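Putative uronate isomerase (Thermotoga maritima, PDB 4NAR) is of unproven function but may act as a racemase of the lactate racemase type. Local coordinates at residues R325-H330 / P343-N348; K332-W337 / G360-E365. All coordinates share one frame; numbering follows the deposited sequence.

Contact 1: residues R325-H330 / P343-N348; sequences REIGYH and PDFNKN. With SO4 (sulfate ion), chain B.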
# COMPACT_ATOMS: atom_id res chain seq x y z
N ARG A 325 -4.09 -17.37 9.66
CA ARG A 325 -3.65 -18.63 10.25
C ARG A 325 -4.57 -19.82 9.90
O ARG A 325 -4.10 -20.95 9.78
CB ARG A 325 -3.51 -18.51 11.77
CG ARG A 325 -2.28 -17.72 12.23
CD ARG A 325 -2.17 -17.63 13.76
NE ARG A 325 -2.95 -16.52 14.32
CZ ARG A 325 -4.05 -16.65 15.07
NH1 ARG A 325 -4.51 -17.86 15.37
NH2 ARG A 325 -4.68 -15.57 15.52
N GLU A 326 -5.87 -19.57 9.75
CA GLU A 326 -6.81 -20.61 9.32
C GLU A 326 -6.44 -21.18 7.94
O GLU A 326 -6.22 -22.38 7.78
CB GLU A 326 -8.25 -20.09 9.28
CG GLU A 326 -9.13 -20.57 10.43
CD GLU A 326 -10.13 -19.51 10.91
OE1 GLU A 326 -10.73 -18.81 10.05
OE2 GLU A 326 -10.29 -19.37 12.15
N ILE A 327 -6.39 -20.30 6.94
CA ILE A 327 -6.14 -20.76 5.58
C ILE A 327 -4.65 -21.06 5.32
O ILE A 327 -4.32 -21.99 4.58
CB ILE A 327 -6.72 -19.76 4.53
CG1 ILE A 327 -6.80 -20.40 3.14
CG2 ILE A 327 -5.95 -18.41 4.52
CD1 ILE A 327 -7.18 -19.42 2.06
N GLY A 328 -3.75 -20.28 5.93
CA GLY A 328 -2.33 -20.45 5.69
C GLY A 328 -1.92 -20.05 4.27
O GLY A 328 -2.76 -19.62 3.44
N TYR A 329 -0.63 -20.19 3.97
CA TYR A 329 -0.10 -19.65 2.72
C TYR A 329 0.00 -20.68 1.61
O TYR A 329 0.73 -21.66 1.72
CB TYR A 329 1.24 -18.98 2.99
CG TYR A 329 1.12 -17.70 3.80
CD1 TYR A 329 0.98 -16.46 3.17
CD2 TYR A 329 1.14 -17.73 5.19
CE1 TYR A 329 0.87 -15.28 3.90
CE2 TYR A 329 1.04 -16.55 5.94
CZ TYR A 329 0.90 -15.33 5.28
OH TYR A 329 0.79 -14.15 6.00
N HIS A 330 -0.73 -20.43 0.52
CA HIS A 330 -0.87 -21.40 -0.56
C HIS A 330 -0.97 -20.73 -1.92
O HIS A 330 -1.15 -19.51 -2.00
CB HIS A 330 -2.14 -22.23 -0.34
CG HIS A 330 -2.17 -22.97 0.96
ND1 HIS A 330 -1.74 -24.26 1.09
CD2 HIS A 330 -2.62 -22.59 2.19
CE1 HIS A 330 -1.90 -24.67 2.34
NE2 HIS A 330 -2.43 -23.67 3.03
N PRO A 343 -17.07 -20.39 1.06
CA PRO A 343 -17.42 -19.26 0.17
C PRO A 343 -17.53 -17.92 0.90
O PRO A 343 -17.47 -16.87 0.26
CB PRO A 343 -18.77 -19.68 -0.43
CG PRO A 343 -18.91 -21.20 -0.12
CD PRO A 343 -18.18 -21.36 1.18
N ASP A 344 -17.68 -17.97 2.22
CA ASP A 344 -17.72 -16.75 3.04
C ASP A 344 -16.34 -16.20 3.43
O ASP A 344 -16.25 -15.11 4.00
CB ASP A 344 -18.53 -17.01 4.30
CG ASP A 344 -17.94 -18.13 5.16
OD1 ASP A 344 -17.22 -18.99 4.60
OD2 ASP A 344 -18.20 -18.15 6.38
N PHE A 345 -15.27 -16.94 3.14
CA PHE A 345 -13.93 -16.55 3.60
C PHE A 345 -13.52 -15.23 2.97
O PHE A 345 -13.78 -14.98 1.78
CB PHE A 345 -12.91 -17.64 3.26
CG PHE A 345 -11.57 -17.44 3.93
CD1 PHE A 345 -10.52 -16.84 3.24
CD2 PHE A 345 -11.36 -17.87 5.24
CE1 PHE A 345 -9.28 -16.66 3.86
CE2 PHE A 345 -10.12 -17.70 5.86
CZ PHE A 345 -9.08 -17.09 5.17
N ASN A 346 -12.88 -14.39 3.78
CA ASN A 346 -12.51 -13.04 3.37
C ASN A 346 -11.50 -13.00 2.20
O ASN A 346 -10.39 -13.52 2.31
CB ASN A 346 -11.95 -12.25 4.55
CG ASN A 346 -11.57 -10.83 4.17
OD1 ASN A 346 -10.46 -10.58 3.68
ND2 ASN A 346 -12.51 -9.90 4.37
N LYS A 347 -11.88 -12.34 1.10
CA LYS A 347 -11.07 -12.36 -0.11
C LYS A 347 -9.79 -11.53 -0.07
O LYS A 347 -8.86 -11.77 -0.86
CB LYS A 347 -11.94 -11.99 -1.32
CG LYS A 347 -12.84 -13.14 -1.75
CD LYS A 347 -13.81 -12.72 -2.84
CE LYS A 347 -14.79 -13.85 -3.14
NZ LYS A 347 -14.27 -14.71 -4.22
N ASN A 348 -9.73 -10.56 0.85
CA ASN A 348 -8.53 -9.75 1.05
C ASN A 348 -7.42 -10.65 1.63
O ASN A 348 -6.32 -10.74 1.07
CB ASN A 348 -8.84 -8.55 1.96
CG ASN A 348 -7.75 -7.45 1.91
OD1 ASN A 348 -6.63 -7.66 1.41
ND2 ASN A 348 -8.09 -6.28 2.45
S SO4 B . -4.92 -3.12 2.76
O1 SO4 B . -5.40 -2.80 1.40
O2 SO4 B . -4.97 -1.89 3.58
O3 SO4 B . -5.77 -4.17 3.34
O4 SO4 B . -3.53 -3.61 2.69
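Ile327, at the C-terminal end of helix 318-327, packs against the phenyl ring of Phe345, and this apolar pair accounts for most of the 131 Å² buried here. The gamma methyl on the branch, CG2, does the closest touching: Ile327 CG2 lies 3.5 Å from Phe345 CZ, approaching the far end of the ring obliquely. CB of the isoleucine is almost as near, 3.6 Å from the same CZ, while CD1 reaches along to Phe345 CE1 at 3.9 Å, so that the end of the ring is met by three carbons of one side chain. Phe345 attains this position because its CG stands anti to the backbone N (chi1 -169°), which carries the ring from the loop across to the helix, the CA atoms of Ile327 and Phe345 remaining 9.1 Å apart. Glu326 adds a looser contact on the exposed side, its OE1 4.4 Å from Phe345 CE2 at the ring edge, near the ring plane.

The arrangement joins the end of helix 318-327 to the loop that leads into helix 347-357, with helix 332-341 between them in the chain. Just past Ile327, Gly328 leaves helical geometry with positive phi, and just past Phe345, Asn346 is the N-cap of helix 347-357. Helix 332-341 covers the pair through Tyr338, which meets the phenylalanine ring edge-to-face and also touches Ile327. At the N-cap, Asn346 OD1 accepts a weak bond from Asn348 N (2.9 Å, 122° at the hydrogen). The opening turn of helix 347-357 also reaches a bound sulfate, probably from the crystallisation liquor: Asn348 ND2 donates to its O3 over 3.3 Å, and Thr72, His180 and Trp283 bind the same ion.

Contact 2: residues K332-W337 / G360-E365; sequences KDYVKW and GTFDPE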
# COMPACT_ATOMS: atom_id res chain seq x y z
N LYS A 332 -2.53 -20.05 -5.88
CA LYS A 332 -3.83 -19.56 -6.32
C LYS A 332 -4.86 -20.67 -6.48
O LYS A 332 -6.02 -20.50 -6.07
CB LYS A 332 -3.71 -18.79 -7.63
CG LYS A 332 -4.89 -17.86 -7.88
CD LYS A 332 -5.11 -17.62 -9.36
CE LYS A 332 -3.86 -17.10 -10.02
NZ LYS A 332 -4.17 -16.36 -11.28
N ASP A 333 -4.45 -21.79 -7.07
CA ASP A 333 -5.40 -22.88 -7.34
C ASP A 333 -5.87 -23.59 -6.07
O ASP A 333 -7.01 -24.03 -6.00
CB ASP A 333 -4.85 -23.87 -8.38
CG ASP A 333 -4.94 -23.32 -9.80
OD1 ASP A 333 -5.67 -22.32 -10.03
OD2 ASP A 333 -4.28 -23.90 -10.69
N TYR A 334 -5.00 -23.67 -5.06
CA TYR A 334 -5.43 -24.19 -3.76
C TYR A 334 -6.46 -23.26 -3.12
O TYR A 334 -7.43 -23.71 -2.52
CB TYR A 334 -4.23 -24.35 -2.83
CG TYR A 334 -4.62 -24.81 -1.44
CD1 TYR A 334 -4.54 -26.14 -1.07
CD2 TYR A 334 -5.10 -23.90 -0.50
CE1 TYR A 334 -4.92 -26.56 0.21
CE2 TYR A 334 -5.48 -24.30 0.77
CZ TYR A 334 -5.38 -25.63 1.13
OH TYR A 334 -5.76 -26.01 2.40
N VAL A 335 -6.23 -21.95 -3.25
CA VAL A 335 -7.08 -20.97 -2.57
C VAL A 335 -8.48 -20.88 -3.20
O VAL A 335 -9.49 -20.83 -2.49
CB VAL A 335 -6.37 -19.60 -2.48
CG1 VAL A 335 -7.26 -18.54 -1.81
CG2 VAL A 335 -5.05 -19.75 -1.72
N LYS A 336 -8.53 -20.91 -4.53
CA LYS A 336 -9.80 -20.96 -5.24
C LYS A 336 -10.62 -22.17 -4.80
O LYS A 336 -11.83 -22.09 -4.64
CB LYS A 336 -9.57 -21.04 -6.75
CG LYS A 336 -9.29 -19.70 -7.38
CD LYS A 336 -8.45 -19.89 -8.63
CE LYS A 336 -8.78 -18.87 -9.69
NZ LYS A 336 -9.36 -19.53 -10.90
N TRP A 337 -9.93 -23.30 -4.62
CA TRP A 337 -10.56 -24.52 -4.14
C TRP A 337 -11.07 -24.33 -2.71
O TRP A 337 -12.18 -24.76 -2.36
CB TRP A 337 -9.57 -25.68 -4.20
CG TRP A 337 -10.02 -26.88 -3.42
CD1 TRP A 337 -10.87 -27.87 -3.86
CD2 TRP A 337 -9.66 -27.23 -2.08
NE1 TRP A 337 -11.05 -28.81 -2.87
CE2 TRP A 337 -10.32 -28.44 -1.76
CE3 TRP A 337 -8.83 -26.65 -1.11
CZ2 TRP A 337 -10.18 -29.08 -0.53
CZ3 TRP A 337 -8.70 -27.27 0.13
CH2 TRP A 337 -9.38 -28.47 0.41
N GLY A 360 2.53 -21.61 -8.03
CA GLY A 360 2.58 -23.01 -7.64
C GLY A 360 1.51 -23.80 -8.37
O GLY A 360 0.68 -23.23 -9.09
N THR A 361 1.52 -25.12 -8.19
CA THR A 361 0.50 -25.98 -8.78
C THR A 361 -0.30 -26.71 -7.72
O THR A 361 0.20 -27.03 -6.64
CB THR A 361 1.10 -27.05 -9.72
OG1 THR A 361 2.24 -27.64 -9.08
CG2 THR A 361 1.51 -26.43 -11.06
N PHE A 362 -1.56 -26.97 -8.05
CA PHE A 362 -2.44 -27.70 -7.17
C PHE A 362 -3.08 -28.85 -7.93
O PHE A 362 -3.86 -28.63 -8.86
CB PHE A 362 -3.51 -26.75 -6.63
CG PHE A 362 -4.49 -27.41 -5.69
CD1 PHE A 362 -4.05 -27.98 -4.51
CD2 PHE A 362 -5.84 -27.43 -5.98
CE1 PHE A 362 -4.94 -28.57 -3.62
CE2 PHE A 362 -6.75 -28.03 -5.10
CZ PHE A 362 -6.30 -28.60 -3.91
N ASP A 363 -2.72 -30.08 -7.55
CA ASP A 363 -3.39 -31.27 -8.05
C ASP A 363 -4.70 -31.45 -7.29
O ASP A 363 -4.69 -31.74 -6.09
CB ASP A 363 -2.51 -32.51 -7.85
CG ASP A 363 -2.99 -33.71 -8.65
OD1 ASP A 363 -4.22 -33.93 -8.76
OD2 ASP A 363 -2.13 -34.45 -9.17
N PRO A 364 -5.83 -31.26 -7.98
CA PRO A 364 -7.15 -31.31 -7.35
C PRO A 364 -7.70 -32.73 -7.23
O PRO A 364 -8.88 -32.90 -6.91
CB PRO A 364 -8.02 -30.48 -8.30
CG PRO A 364 -7.42 -30.73 -9.66
CD PRO A 364 -5.93 -30.99 -9.43
N GLU A 365 -6.86 -33.73 -7.52
CA GLU A 365 -7.22 -35.13 -7.28
C GLU A 365 -6.65 -35.54 -5.94
O GLU A 365 -7.28 -36.28 -5.17
CB GLU A 365 -6.62 -36.04 -8.35
CG GLU A 365 -7.08 -35.79 -9.77
CD GLU A 365 -7.01 -37.04 -10.62
OE1 GLU A 365 -8.07 -37.67 -10.82
OE2 GLU A 365 -5.89 -37.40 -11.08
O HOH W 1 -2.18 -21.99 -8.61
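Phe362 lays its ring against Tyr334 in the first turns of helix 332-341, with its far end at Trp337, and has the most surface buried by the contact. Its CG is anti to the backbone N (chi1 -180°), which extends the ring from the strand toward the helix. Tyr334 CA sits over one face, 4.0 Å from the Phe362 ring centroid, in a CH-pi contact; Pro364 N lies over the opposite face. The tyrosine ring turns its edge to the phenylalanine face in an offset edge-to-face pair (planes at 80°), with Tyr334 CD1 3.5 Å from Phe362 CE1. Phe362 CZ lies over a face of the Trp337 indole, completing an aromatic cluster, and Asp333 CB packs 3.6 Å from Phe362 CB. Strand 360-362, paired antiparallel with 369-371 in a hairpin, runs at 41° to the axis of segment 332-337. Without the ring, as with an alanine at this position, the cluster would probably come apart, leaving the Tyr334 edge and the Trp337 face without their common partner.

Toward solvent the contact thins out. A water bridges the backbones, accepting from Asp333 N at 2.8 Å and donating to Gly360 O. Past the strand, Asp363 OD1 accepts from Glu365 N in an Asx turn, where Pro364 and Glu365 are poorly ordered.

How the contacts relate
Along the chain the two contacts interleave: 325-330, 332-337, 343-348, then 360-365. Their centres are 13 Å apart, on the same side of the molecule's centre, contact 2 lying farther out. Helix 332-341 is common to both: its segment 332-337 forms one half of contact 2, where it receives the hairpin 360-362/369-371, and its Tyr338 covers the pair of contact 1. It follows helix 318-327 and precedes helix 347-357. Val335 links the two regions directly, packing against Ile327 and His330, while the His330 ring stacks on Tyr334. Successive helices and the following hairpin thereby pack together, with contact 1 buried and contact 2 at the surface.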